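Local coordinates for rhusiopathiae surface protein B (Erysipelothrix rhusiopathiae, PDB 3V10) that probably binds collagen as a cell-wall-attached surface adhesin of the bacterium, this chain being its collagen-binding region of two immunoglobulin-like domains, at residues Leu135-Gly140 and Gln147-Ser152; Asn182-Ile187 and Thr260-Tyr265. One frame throughout, in Å; residues are numbered along the deposited sequence.

From the N terminus the chain first lays down most strands of the sheet that holds 10-16, 28-35 and 112-123, which strand 311-315 later joins, then passes through strand 131-134 into contact 1. There L135-G140 and Q147-S152 close a short loop, with only six residues between them, and tie that loop to strands 10-16, 28-35 and 61-65. Contact 1 is complete before contact 2 begins, so the two stand in series, neither nesting nor crossing. Contact 2 closes a far longer excursion: 72 residues separate N182-I187 from T260-Y265, neighbours in a five-stranded sheet. The centres of contact 1 and contact 2 are about 33 Å apart, on opposite sides of the chain's centre.

Contact 1: Leu135-Gly140 and Gln147-Ser152; sequences LPTNLG and QMITIS
In L135 and I151 the first torsions put CG and CG1 anti to their own carbonyl carbons, and the second torsions, anti in both (chi2 176° and 173°), carry the methyls into contact, CD1 of L135 meeting CD1 of I151 at 3.9 Å. CD1 of I149 touches CG2 of T137, again 3.9 Å away, the two side chains running obliquely past each other. CB of I149 also sits 3.4 Å from the carbonyl O of L135, so this side chain packs against backbone as well as against the T137 methyl. The example illustrates how an antiparallel pairing can persist where a regular strand has ended. L135 N donates to I149 O at 2.8 Å. Two residues on, T137 and Q147 form a hydrogen-bonded pair, each amide reaching the other's carbonyl; T137 N to Q147 O measures 2.9 Å. Between these bonds P136, which has no N-H to give, brings its CA within 3.3 Å of Q147 O as a CA-H...O contact, so that this oxygen receives an amide and a weaker C-H together. Beyond the pair the chain turns away: T137 OG1, anti to its backbone N, accepts from L139 N at 2.9 Å, while N138 OD1 accepts from G140 N, also at 2.9 Å. Q147 sends its amide nitrogen to F13 O, and the buried L135, T137, I149 and I151 face residues such as V61, L63 and F30. The whole is an irregular antiparallel hairpin connection, a single bridge at its loop end followed by overlapping ST and Asx turns, packed on strands 10-16, 28-35 and 61-65 of the N-terminal Ig-like part.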
# COMPACT_ATOMS: atom_id res chain seq x y z
N LEU A 135 -4.13 -5.96 18.36
CA LEU A 135 -2.73 -5.59 18.51
C LEU A 135 -2.54 -4.19 19.08
O LEU A 135 -2.06 -3.29 18.40
CB LEU A 135 -2.03 -5.69 17.15
CG LEU A 135 -1.92 -7.09 16.54
CD1 LEU A 135 -1.30 -6.99 15.16
CD2 LEU A 135 -1.09 -7.99 17.45
N PRO A 136 -2.92 -4.00 20.36
CA PRO A 136 -2.76 -2.68 20.98
C PRO A 136 -1.28 -2.35 21.02
O PRO A 136 -0.45 -3.24 21.22
CB PRO A 136 -3.38 -2.88 22.36
CG PRO A 136 -3.15 -4.32 22.64
CD PRO A 136 -3.42 -4.99 21.32
N THR A 137 -0.93 -1.09 20.82
CA THR A 137 0.48 -0.74 20.78
C THR A 137 0.82 0.72 21.07
O THR A 137 -0.01 1.62 20.89
CB THR A 137 1.06 -1.10 19.38
OG1 THR A 137 2.49 -0.95 19.37
CG2 THR A 137 0.47 -0.17 18.32
N ASN A 138 2.04 0.94 21.54
CA ASN A 138 2.57 2.27 21.79
C ASN A 138 3.92 2.28 21.07
O ASN A 138 4.81 3.06 21.40
CB ASN A 138 2.75 2.55 23.29
CG ASN A 138 3.57 1.49 24.00
OD1 ASN A 138 4.27 0.69 23.37
ND2 ASN A 138 3.49 1.47 25.33
N LEU A 139 4.03 1.41 20.07
CA LEU A 139 5.26 1.26 19.27
C LEU A 139 6.49 0.99 20.13
O LEU A 139 7.62 1.23 19.70
CB LEU A 139 5.50 2.49 18.40
CG LEU A 139 4.54 2.68 17.22
CD1 LEU A 139 4.94 3.92 16.44
CD2 LEU A 139 4.58 1.44 16.33
N GLY A 140 6.27 0.50 21.34
CA GLY A 140 7.38 0.21 22.23
C GLY A 140 7.87 1.40 23.03
O GLY A 140 8.77 1.28 23.85
N GLN A 147 -2.56 2.32 22.05
CA GLN A 147 -3.78 2.57 21.30
C GLN A 147 -4.14 1.24 20.65
O GLN A 147 -3.26 0.52 20.18
CB GLN A 147 -3.56 3.66 20.25
CG GLN A 147 -3.53 5.06 20.85
CD GLN A 147 -3.47 6.15 19.80
OE1 GLN A 147 -4.15 6.08 18.78
NE2 GLN A 147 -2.66 7.17 20.06
N MET A 148 -5.43 0.91 20.64
CA MET A 148 -5.86 -0.36 20.07
C MET A 148 -5.90 -0.41 18.55
O MET A 148 -6.28 0.55 17.88
CB MET A 148 -7.25 -0.76 20.61
CG MET A 148 -7.87 -1.99 19.94
SD MET A 148 -7.20 -3.63 20.40
CE MET A 148 -5.64 -3.55 19.79
N ILE A 149 -5.49 -1.56 18.03
CA ILE A 149 -5.51 -1.83 16.61
C ILE A 149 -6.24 -3.16 16.49
O ILE A 149 -5.87 -4.15 17.14
CB ILE A 149 -4.07 -1.98 16.03
CG1 ILE A 149 -3.40 -0.61 15.95
CG2 ILE A 149 -4.13 -2.65 14.66
CD1 ILE A 149 -2.00 -0.63 15.35
N THR A 150 -7.31 -3.16 15.70
CA THR A 150 -8.11 -4.36 15.49
C THR A 150 -8.00 -4.75 14.02
O THR A 150 -8.32 -3.95 13.13
CB THR A 150 -9.59 -4.11 15.84
OG1 THR A 150 -10.13 -3.10 14.99
CG2 THR A 150 -9.72 -3.67 17.29
N ILE A 151 -7.55 -5.98 13.77
CA ILE A 151 -7.38 -6.47 12.42
C ILE A 151 -8.24 -7.69 12.15
O ILE A 151 -8.23 -8.66 12.91
CB ILE A 151 -5.90 -6.86 12.15
CG1 ILE A 151 -5.01 -5.63 12.24
CG2 ILE A 151 -5.77 -7.53 10.78
CD1 ILE A 151 -3.53 -5.94 12.17
N SER A 152 -9.00 -7.63 11.07
CA SER A 152 -9.87 -8.73 10.70
C SER A 152 -9.11 -9.87 10.05
O SER A 152 -8.34 -9.66 9.11
CB SER A 152 -10.96 -8.26 9.75
OG SER A 152 -11.66 -9.37 9.21

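Contact 2: Asn182-Ile187 and Thr260-Tyr265; sequences NWWLNI and TFTVTY
W183 and Y265 make the tight end of this contact, for CB of W183 lies over one face of the tyrosine ring in a CH-pi contact, 3.8 Å from its centroid. Chi1 of Y265 (63°) puts CG between backbone N and carbonyl carbon, and chi2 (-85°) turns the ring so that this face meets W183 CB. The five-membered ring of W183 is nearly parallel to the Y265 ring, at 16°, but displaced in its plane, with little of one above the other. CG of L185 meets the edge of the same tyrosine at CE1, and CB of L185 packs on CB of V263 at 3.9 Å. Six backbone hydrogen bonds join the strands.

On the opposite face W184, N186, T262 and T264 are partly exposed. Its closest side-chain touch is CD1 of W184 on CG2 of T264, at 3.4 Å; N186 and T262 are linked through water, which donates to N186 OD1 at 2.7 Å and also bonds T262 OG1. N186 ND2 bonds W168 O on strand 167-173.

That strand flanks 182-187, strand 208-221 flanks 260-265, and strands 246-251 and 276-286 of the second sheet pack against the buried face, where Y265 OH bonds D202.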
# COMPACT_ATOMS: atom_id res chain seq x y z
N ASN A 182 0.76 -2.38 -7.56
CA ASN A 182 0.37 -3.49 -8.43
C ASN A 182 -1.14 -3.46 -8.63
O ASN A 182 -1.88 -3.17 -7.69
CB ASN A 182 0.78 -4.82 -7.82
CG ASN A 182 2.26 -4.87 -7.48
OD1 ASN A 182 3.10 -4.59 -8.33
ND2 ASN A 182 2.58 -5.24 -6.25
N TRP A 183 -1.58 -3.75 -9.84
CA TRP A 183 -3.01 -3.72 -10.14
C TRP A 183 -3.52 -4.98 -10.83
O TRP A 183 -2.78 -5.68 -11.51
CB TRP A 183 -3.34 -2.50 -10.99
CG TRP A 183 -2.79 -1.23 -10.43
CD1 TRP A 183 -1.52 -0.76 -10.55
CD2 TRP A 183 -3.48 -0.29 -9.59
NE1 TRP A 183 -1.37 0.40 -9.85
CE2 TRP A 183 -2.56 0.72 -9.25
CE3 TRP A 183 -4.79 -0.20 -9.10
CZ2 TRP A 183 -2.90 1.81 -8.44
CZ3 TRP A 183 -5.13 0.88 -8.29
CH2 TRP A 183 -4.19 1.87 -7.97
N TRP A 184 -4.82 -5.24 -10.66
CA TRP A 184 -5.48 -6.41 -11.23
C TRP A 184 -6.82 -6.08 -11.87
O TRP A 184 -7.67 -5.48 -11.22
CB TRP A 184 -5.78 -7.45 -10.14
CG TRP A 184 -4.60 -8.14 -9.56
CD1 TRP A 184 -4.12 -9.37 -9.91
CD2 TRP A 184 -3.74 -7.66 -8.52
NE1 TRP A 184 -3.02 -9.69 -9.15
CE2 TRP A 184 -2.76 -8.65 -8.29
CE3 TRP A 184 -3.70 -6.49 -7.76
CZ2 TRP A 184 -1.75 -8.51 -7.33
CZ3 TRP A 184 -2.70 -6.34 -6.80
CH2 TRP A 184 -1.74 -7.35 -6.60
N LEU A 185 -7.00 -6.46 -13.13
CA LEU A 185 -8.27 -6.28 -13.81
C LEU A 185 -8.81 -7.71 -13.96
O LEU A 185 -8.28 -8.51 -14.72
CB LEU A 185 -8.09 -5.65 -15.21
CG LEU A 185 -7.32 -4.34 -15.32
CD1 LEU A 185 -7.42 -3.83 -16.77
CD2 LEU A 185 -7.88 -3.31 -14.36
N ASN A 186 -9.85 -8.04 -13.20
CA ASN A 186 -10.43 -9.38 -13.24
C ASN A 186 -11.62 -9.44 -14.19
O ASN A 186 -12.72 -9.03 -13.83
CB ASN A 186 -10.84 -9.78 -11.82
CG ASN A 186 -9.71 -9.61 -10.83
OD1 ASN A 186 -8.83 -10.46 -10.73
ND2 ASN A 186 -9.72 -8.50 -10.10
N ILE A 187 -11.39 -9.97 -15.38
CA ILE A 187 -12.42 -10.03 -16.41
C ILE A 187 -13.04 -11.41 -16.61
O ILE A 187 -12.35 -12.38 -16.90
CB ILE A 187 -11.85 -9.56 -17.77
CG1 ILE A 187 -11.14 -8.22 -17.58
CG2 ILE A 187 -12.97 -9.43 -18.79
CD1 ILE A 187 -10.38 -7.74 -18.80
N THR A 260 -11.67 -16.65 -18.14
CA THR A 260 -11.36 -15.58 -17.20
C THR A 260 -10.01 -14.98 -17.57
O THR A 260 -9.02 -15.70 -17.73
CB THR A 260 -11.27 -16.10 -15.75
OG1 THR A 260 -12.53 -16.64 -15.36
CG2 THR A 260 -10.89 -14.98 -14.80
N PHE A 261 -9.97 -13.66 -17.69
CA PHE A 261 -8.75 -12.95 -18.03
C PHE A 261 -8.37 -12.04 -16.88
O PHE A 261 -9.15 -11.17 -16.49
CB PHE A 261 -8.94 -12.11 -19.29
CG PHE A 261 -9.22 -12.92 -20.52
CD1 PHE A 261 -8.19 -13.44 -21.28
CD2 PHE A 261 -10.53 -13.17 -20.91
CE1 PHE A 261 -8.45 -14.20 -22.42
CE2 PHE A 261 -10.81 -13.92 -22.05
CZ PHE A 261 -9.76 -14.44 -22.81
N THR A 262 -7.18 -12.24 -16.33
CA THR A 262 -6.70 -11.42 -15.24
C THR A 262 -5.54 -10.60 -15.77
O THR A 262 -4.43 -11.10 -15.92
CB THR A 262 -6.22 -12.27 -14.05
OG1 THR A 262 -7.27 -13.17 -13.66
CG2 THR A 262 -5.86 -11.38 -12.88
N VAL A 263 -5.82 -9.34 -16.09
CA VAL A 263 -4.80 -8.43 -16.59
C VAL A 263 -4.11 -7.76 -15.41
O VAL A 263 -4.77 -7.12 -14.59
CB VAL A 263 -5.42 -7.33 -17.50
CG1 VAL A 263 -4.33 -6.38 -17.98
CG2 VAL A 263 -6.12 -7.98 -18.69
N THR A 264 -2.79 -7.90 -15.32
CA THR A 264 -2.04 -7.29 -14.24
C THR A 264 -1.02 -6.30 -14.79
O THR A 264 -0.56 -6.44 -15.92
CB THR A 264 -1.31 -8.34 -13.37
OG1 THR A 264 -0.40 -9.09 -14.19
CG2 THR A 264 -2.32 -9.29 -12.74
N TYR A 265 -0.70 -5.29 -14.00
CA TYR A 265 0.28 -4.29 -14.40
C TYR A 265 0.69 -3.48 -13.19
O TYR A 265 0.06 -3.55 -12.14
CB TYR A 265 -0.29 -3.35 -15.48
CG TYR A 265 -1.47 -2.52 -15.05
CD1 TYR A 265 -2.77 -3.03 -15.10
CD2 TYR A 265 -1.30 -1.22 -14.58
CE1 TYR A 265 -3.86 -2.27 -14.70
CE2 TYR A 265 -2.39 -0.44 -14.17
CZ TYR A 265 -3.67 -0.98 -14.23
OH TYR A 265 -4.75 -0.23 -13.83
O HOH W 1 -9.27 -12.69 -12.11